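Local coordinates for protein cytochrome c552 (Thermochromatium tepidum, PDB 5ZE8) that carries five heme c groups at low potential and probably transfers electrons in a thermophilic purple sulfur photosynthetic bacterium, at residues A[296-306]-A[381-392]. Numbering follows the deposited sequence.
Sequences EKIAAQVWIRN and HETRELNYEIPA
Strands 297-306 and 383-391 are the middle and one outer strand of a three-stranded antiparallel sheet, and they run as a regular ladder from Lys297 with Pro391 to Arg305 with Thr383. Ten backbone hydrogen bonds join the two segments, from Glu296 O with Ala392 N to Asn306 N with Glu382 O. On the face carrying Trp303, the indole lies alongside Glu385. Glu385 CG makes a CH-pi contact over the face of the six-membered ring, 3.8 Å from its centroid and toward the rim, while the carboxylate, turned 30° from the ring plane, brings OE1 to 3.4 Å from Trp303 CZ3. With CG anti to the backbone N (chi1 176°) and the chain extended beyond it, Glu385 reaches along the indole. Trp303 NE1 hydrogen-bonds Thr290 OG1 on strand 285-294; a leucine in place of Trp303 would probably leave Glu385's methylenes without their flat cover and Thr290 without that N-H. Next along this face, Asn387 OD1 lies against the Gln301 CG methylene at 3.3 Å, while Gln301 OE1 hydrogen-bonds Thr290 OG1. The other face is apolar toward its 298-390 end: Ala300 CB touches Ile390 CD1 at 4.0 Å, and Ala392, just beyond the strand, adds its CB against Ile298 CG1 at 3.9 Å. At its far end, within 381-392, Arg384 forms a two-pronged salt bridge with Glu382, NE to OE2 at 2.9 Å and NH2 to OE1 at 3.0 Å. This second face packs on strands 320-328 and 351-357 of the six-stranded sheet, with Ala300 and Tyr388 on Leu325 and Ile304 and Arg384 on Phe352; strand 285-294 pairs with the remaining edge of 297-306.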
loop_
_atom_site.group_PDB
_atom_site.type_symbol
_atom_site.label_atom_id
_atom_site.label_comp_id
_atom_site.label_asym_id
_atom_site.label_seq_id
_atom_site.Cartn_x
_atom_site.Cartn_y
_atom_site.Cartn_z
ATOM N N GLU A 296 -26.598 24.785 -26.331
ATOM C CA GLU A 296 -27.302 23.505 -26.563
ATOM C C GLU A 296 -26.468 22.349 -26.041
ATOM O O GLU A 296 -26.651 21.213 -26.483
ATOM C CB GLU A 296 -27.597 23.306 -28.051
ATOM C CG GLU A 296 -28.450 24.444 -28.640
ATOM C CD GLU A 296 -29.771 24.627 -27.902
ATOM O OE1 GLU A 296 -30.158 25.785 -27.618
ATOM O OE2 GLU A 296 -30.398 23.590 -27.552
ATOM N N LYS A 297 -25.520 22.696 -25.154
ATOM C CA LYS A 297 -24.725 21.718 -24.374
ATOM C C LYS A 297 -25.024 21.821 -22.908
ATOM O O LYS A 297 -25.575 22.826 -22.379
ATOM C CB LYS A 297 -23.199 21.940 -24.575
ATOM C CG LYS A 297 -22.697 22.040 -26.007
ATOM C CD LYS A 297 -22.538 20.724 -26.716
ATOM C CE LYS A 297 -21.775 20.905 -28.042
ATOM N NZ LYS A 297 -20.421 21.519 -27.829
ATOM N N ILE A 298 -24.574 20.783 -22.202
ATOM C CA ILE A 298 -24.547 20.777 -20.752
ATOM C C ILE A 298 -23.033 20.844 -20.425
ATOM O O ILE A 298 -22.274 20.016 -20.864
ATOM C CB ILE A 298 -25.135 19.478 -20.170
ATOM C CG1 ILE A 298 -26.638 19.386 -20.459
ATOM C CG2 ILE A 298 -24.740 19.328 -18.697
ATOM C CD1 ILE A 298 -27.083 17.950 -20.452
ATOM N N ALA A 299 -22.606 21.880 -19.733
ATOM C CA ALA A 299 -21.257 21.948 -19.180
ATOM C C ALA A 299 -21.235 21.177 -17.848
ATOM O O ALA A 299 -21.828 21.534 -16.865
ATOM C CB ALA A 299 -20.833 23.383 -18.995
ATOM N N ALA A 300 -20.461 20.089 -17.834
ATOM C CA ALA A 300 -20.383 19.170 -16.684
ATOM C C ALA A 300 -18.995 19.359 -16.088
ATOM O O ALA A 300 -18.055 19.370 -16.788
ATOM C CB ALA A 300 -20.590 17.709 -17.175
ATOM N N GLN A 301 -18.929 19.594 -14.774
ATOM C CA GLN A 301 -17.656 19.764 -14.073
ATOM C C GLN A 301 -17.532 18.655 -13.086
ATOM O O GLN A 301 -18.432 18.482 -12.247
ATOM C CB GLN A 301 -17.627 21.102 -13.357
ATOM C CG GLN A 301 -17.615 22.318 -14.286
ATOM C CD GLN A 301 -19.007 22.803 -14.631
ATOM O OE1 GLN A 301 -19.828 23.025 -13.739
ATOM N NE2 GLN A 301 -19.285 22.986 -15.929
ATOM N N VAL A 302 -16.430 17.899 -13.179
ATOM C CA VAL A 302 -16.153 16.800 -12.277
ATOM C C VAL A 302 -15.023 17.328 -11.378
ATOM O O VAL A 302 -14.021 17.788 -11.855
ATOM C CB VAL A 302 -15.765 15.493 -13.008
ATOM C CG1 VAL A 302 -15.330 14.448 -11.998
ATOM C CG2 VAL A 302 -16.939 14.983 -13.778
ATOM N N TRP A 303 -15.264 17.336 -10.067
ATOM C CA TRP A 303 -14.269 17.748 -9.067
ATOM C C TRP A 303 -13.819 16.544 -8.258
ATOM O O TRP A 303 -14.680 15.775 -7.709
ATOM C CB TRP A 303 -14.883 18.820 -8.149
ATOM C CG TRP A 303 -15.557 19.962 -8.913
ATOM C CD1 TRP A 303 -16.860 19.994 -9.405
ATOM C CD2 TRP A 303 -14.967 21.204 -9.285
ATOM N NE1 TRP A 303 -17.100 21.194 -10.061
ATOM C CE2 TRP A 303 -15.961 21.954 -10.004
ATOM C CE3 TRP A 303 -13.696 21.767 -9.095
ATOM C CZ2 TRP A 303 -15.707 23.230 -10.512
ATOM C CZ3 TRP A 303 -13.456 23.047 -9.616
ATOM C CH2 TRP A 303 -14.465 23.753 -10.316
ATOM N N ILE A 304 -12.511 16.366 -8.206
ATOM C CA ILE A 304 -11.974 15.196 -7.444
ATOM C C ILE A 304 -10.889 15.762 -6.507
ATOM O O ILE A 304 -9.835 16.142 -6.989
ATOM C CB ILE A 304 -11.380 14.117 -8.353
ATOM C CG1 ILE A 304 -12.337 13.826 -9.520
ATOM C CG2 ILE A 304 -11.158 12.872 -7.510
ATOM C CD1 ILE A 304 -11.830 12.768 -10.464
ATOM N N ARG A 305 -11.160 15.762 -5.203
ATOM C CA ARG A 305 -10.143 16.178 -4.223
ATOM C C ARG A 305 -9.492 14.945 -3.572
ATOM O O ARG A 305 -10.180 14.069 -3.012
ATOM C CB ARG A 305 -10.781 16.996 -3.125
ATOM C CG ARG A 305 -9.849 17.269 -1.931
ATOM C CD ARG A 305 -10.489 18.268 -0.912
ATOM N NE ARG A 305 -9.642 18.437 0.263
ATOM C CZ ARG A 305 -10.049 18.787 1.499
ATOM N NH1 ARG A 305 -11.307 19.157 1.729
ATOM N NH2 ARG A 305 -9.181 18.766 2.502
ATOM N N ASN A 306 -8.165 14.877 -3.694
ATOM C CA ASN A 306 -7.363 13.871 -2.989
ATOM C C ASN A 306 -7.232 14.342 -1.535
ATOM O O ASN A 306 -6.645 15.386 -1.259
ATOM C CB ASN A 306 -6.003 13.806 -3.638
ATOM C CG ASN A 306 -5.079 12.826 -2.990
ATOM O OD1 ASN A 306 -5.512 12.051 -2.165
ATOM N ND2 ASN A 306 -3.783 12.908 -3.309
ATOM N N HIS A 381 -2.795 16.130 -1.908
ATOM C CA HIS A 381 -3.847 17.082 -1.629
ATOM C C HIS A 381 -4.388 17.891 -2.811
ATOM O O HIS A 381 -4.942 18.976 -2.647
ATOM C CB HIS A 381 -3.449 17.999 -0.444
ATOM C CG HIS A 381 -2.336 18.941 -0.726
ATOM N ND1 HIS A 381 -1.040 18.704 -0.311
ATOM C CD2 HIS A 381 -2.299 20.103 -1.417
ATOM C CE1 HIS A 381 -0.251 19.675 -0.747
ATOM N NE2 HIS A 381 -0.993 20.555 -1.395
ATOM N N GLU A 382 -4.292 17.317 -4.047
ATOM C CA GLU A 382 -4.708 18.015 -5.211
ATOM C C GLU A 382 -6.231 17.937 -5.362
ATOM O O GLU A 382 -6.832 16.888 -5.102
ATOM C CB GLU A 382 -4.103 17.383 -6.463
ATOM C CG GLU A 382 -4.507 18.093 -7.755
ATOM C CD GLU A 382 -4.031 17.424 -9.046
ATOM O OE1 GLU A 382 -3.349 16.348 -9.057
ATOM O OE2 GLU A 382 -4.352 18.062 -10.102
ATOM N N THR A 383 -6.851 19.062 -5.821
ATOM C CA THR A 383 -8.209 19.050 -6.297
ATOM C C THR A 383 -8.119 19.266 -7.824
ATOM O O THR A 383 -7.603 20.301 -8.281
ATOM C CB THR A 383 -9.132 20.079 -5.619
ATOM O OG1 THR A 383 -9.184 19.847 -4.218
ATOM C CG2 THR A 383 -10.488 20.036 -6.351
ATOM N N ARG A 384 -8.529 18.249 -8.589
ATOM C CA ARG A 384 -8.545 18.279 -10.059
ATOM C C ARG A 384 -9.968 18.497 -10.552
ATOM O O ARG A 384 -10.906 17.865 -10.082
ATOM C CB ARG A 384 -8.042 16.935 -10.580
ATOM C CG ARG A 384 -7.933 16.707 -12.093
ATOM C CD ARG A 384 -6.632 16.915 -12.714
ATOM N NE ARG A 384 -5.508 16.296 -12.028
ATOM C CZ ARG A 384 -4.899 15.149 -12.335
ATOM N NH1 ARG A 384 -5.252 14.365 -13.388
ATOM N NH2 ARG A 384 -3.882 14.797 -11.531
ATOM N N GLU A 385 -10.105 19.447 -11.457
ATOM C CA GLU A 385 -11.322 19.806 -12.127
ATOM C C GLU A 385 -11.233 19.313 -13.561
ATOM O O GLU A 385 -10.272 19.584 -14.255
ATOM C CB GLU A 385 -11.443 21.338 -12.156
ATOM C CG GLU A 385 -12.606 21.960 -12.905
ATOM C CD GLU A 385 -12.420 23.515 -13.025
ATOM O OE1 GLU A 385 -11.603 24.103 -12.266
ATOM O OE2 GLU A 385 -13.109 24.160 -13.860
ATOM N N LEU A 386 -12.224 18.544 -13.998
ATOM C CA LEU A 386 -12.330 18.170 -15.403
ATOM C C LEU A 386 -13.652 18.640 -15.962
ATOM O O LEU A 386 -14.708 18.310 -15.410
ATOM C CB LEU A 386 -12.208 16.653 -15.600
ATOM C CG LEU A 386 -10.907 15.975 -15.157
ATOM C CD1 LEU A 386 -10.938 14.509 -15.566
ATOM C CD2 LEU A 386 -9.664 16.650 -15.727
ATOM N N ASN A 387 -13.566 19.339 -17.097
ATOM C CA ASN A 387 -14.696 19.935 -17.789
ATOM C C ASN A 387 -15.079 19.184 -19.017
ATOM O O ASN A 387 -14.244 18.829 -19.866
ATOM C CB ASN A 387 -14.384 21.375 -18.151
ATOM C CG ASN A 387 -14.020 22.192 -16.934
ATOM O OD1 ASN A 387 -14.885 22.519 -16.128
ATOM N ND2 ASN A 387 -12.717 22.499 -16.772
ATOM N N TYR A 388 -16.379 18.935 -19.119
ATOM C CA TYR A 388 -16.889 18.344 -20.325
ATOM C C TYR A 388 -18.045 19.127 -20.925
ATOM O O TYR A 388 -18.775 19.793 -20.200
ATOM C CB TYR A 388 -17.341 16.936 -19.995
ATOM C CG TYR A 388 -16.191 16.017 -19.688
ATOM C CD1 TYR A 388 -15.547 15.307 -20.680
ATOM C CD2 TYR A 388 -15.769 15.809 -18.377
ATOM C CE1 TYR A 388 -14.515 14.375 -20.344
ATOM C CE2 TYR A 388 -14.740 14.958 -18.071
ATOM C CZ TYR A 388 -14.096 14.252 -19.033
ATOM O OH TYR A 388 -13.011 13.387 -18.732
ATOM N N GLU A 389 -18.186 19.046 -22.248
ATOM C CA GLU A 389 -19.307 19.671 -22.965
ATOM C C GLU A 389 -20.147 18.571 -23.616
ATOM O O GLU A 389 -19.711 17.867 -24.518
ATOM C CB GLU A 389 -18.756 20.662 -23.960
ATOM C CG GLU A 389 -17.982 21.819 -23.311
ATOM C CD GLU A 389 -18.826 23.024 -22.938
ATOM O OE1 GLU A 389 -18.238 24.112 -22.771
ATOM O OE2 GLU A 389 -20.076 22.934 -22.853
ATOM N N ILE A 390 -21.312 18.388 -23.067
ATOM C CA ILE A 390 -22.181 17.260 -23.417
ATOM C C ILE A 390 -23.361 17.808 -24.286
ATOM O O ILE A 390 -24.098 18.653 -23.831
ATOM C CB ILE A 390 -22.788 16.537 -22.177
ATOM C CG1 ILE A 390 -21.644 15.977 -21.264
ATOM C CG2 ILE A 390 -23.661 15.365 -22.640
ATOM C CD1 ILE A 390 -22.153 15.389 -19.992
ATOM N N PRO A 391 -23.577 17.220 -25.468
ATOM C CA PRO A 391 -24.774 17.642 -26.226
ATOM C C PRO A 391 -26.043 17.430 -25.375
ATOM O O PRO A 391 -26.239 16.346 -24.737
ATOM C CB PRO A 391 -24.738 16.735 -27.467
ATOM C CG PRO A 391 -23.344 16.196 -27.521
ATOM C CD PRO A 391 -22.801 16.164 -26.156
ATOM N N ALA A 392 -26.924 18.448 -25.291
ATOM C CA ALA A 392 -28.013 18.416 -24.343
ATOM C C ALA A 392 -29.252 17.648 -24.778
ATOM O O ALA A 392 -29.998 17.226 -23.918
ATOM C CB ALA A 392 -28.401 19.838 -23.893
#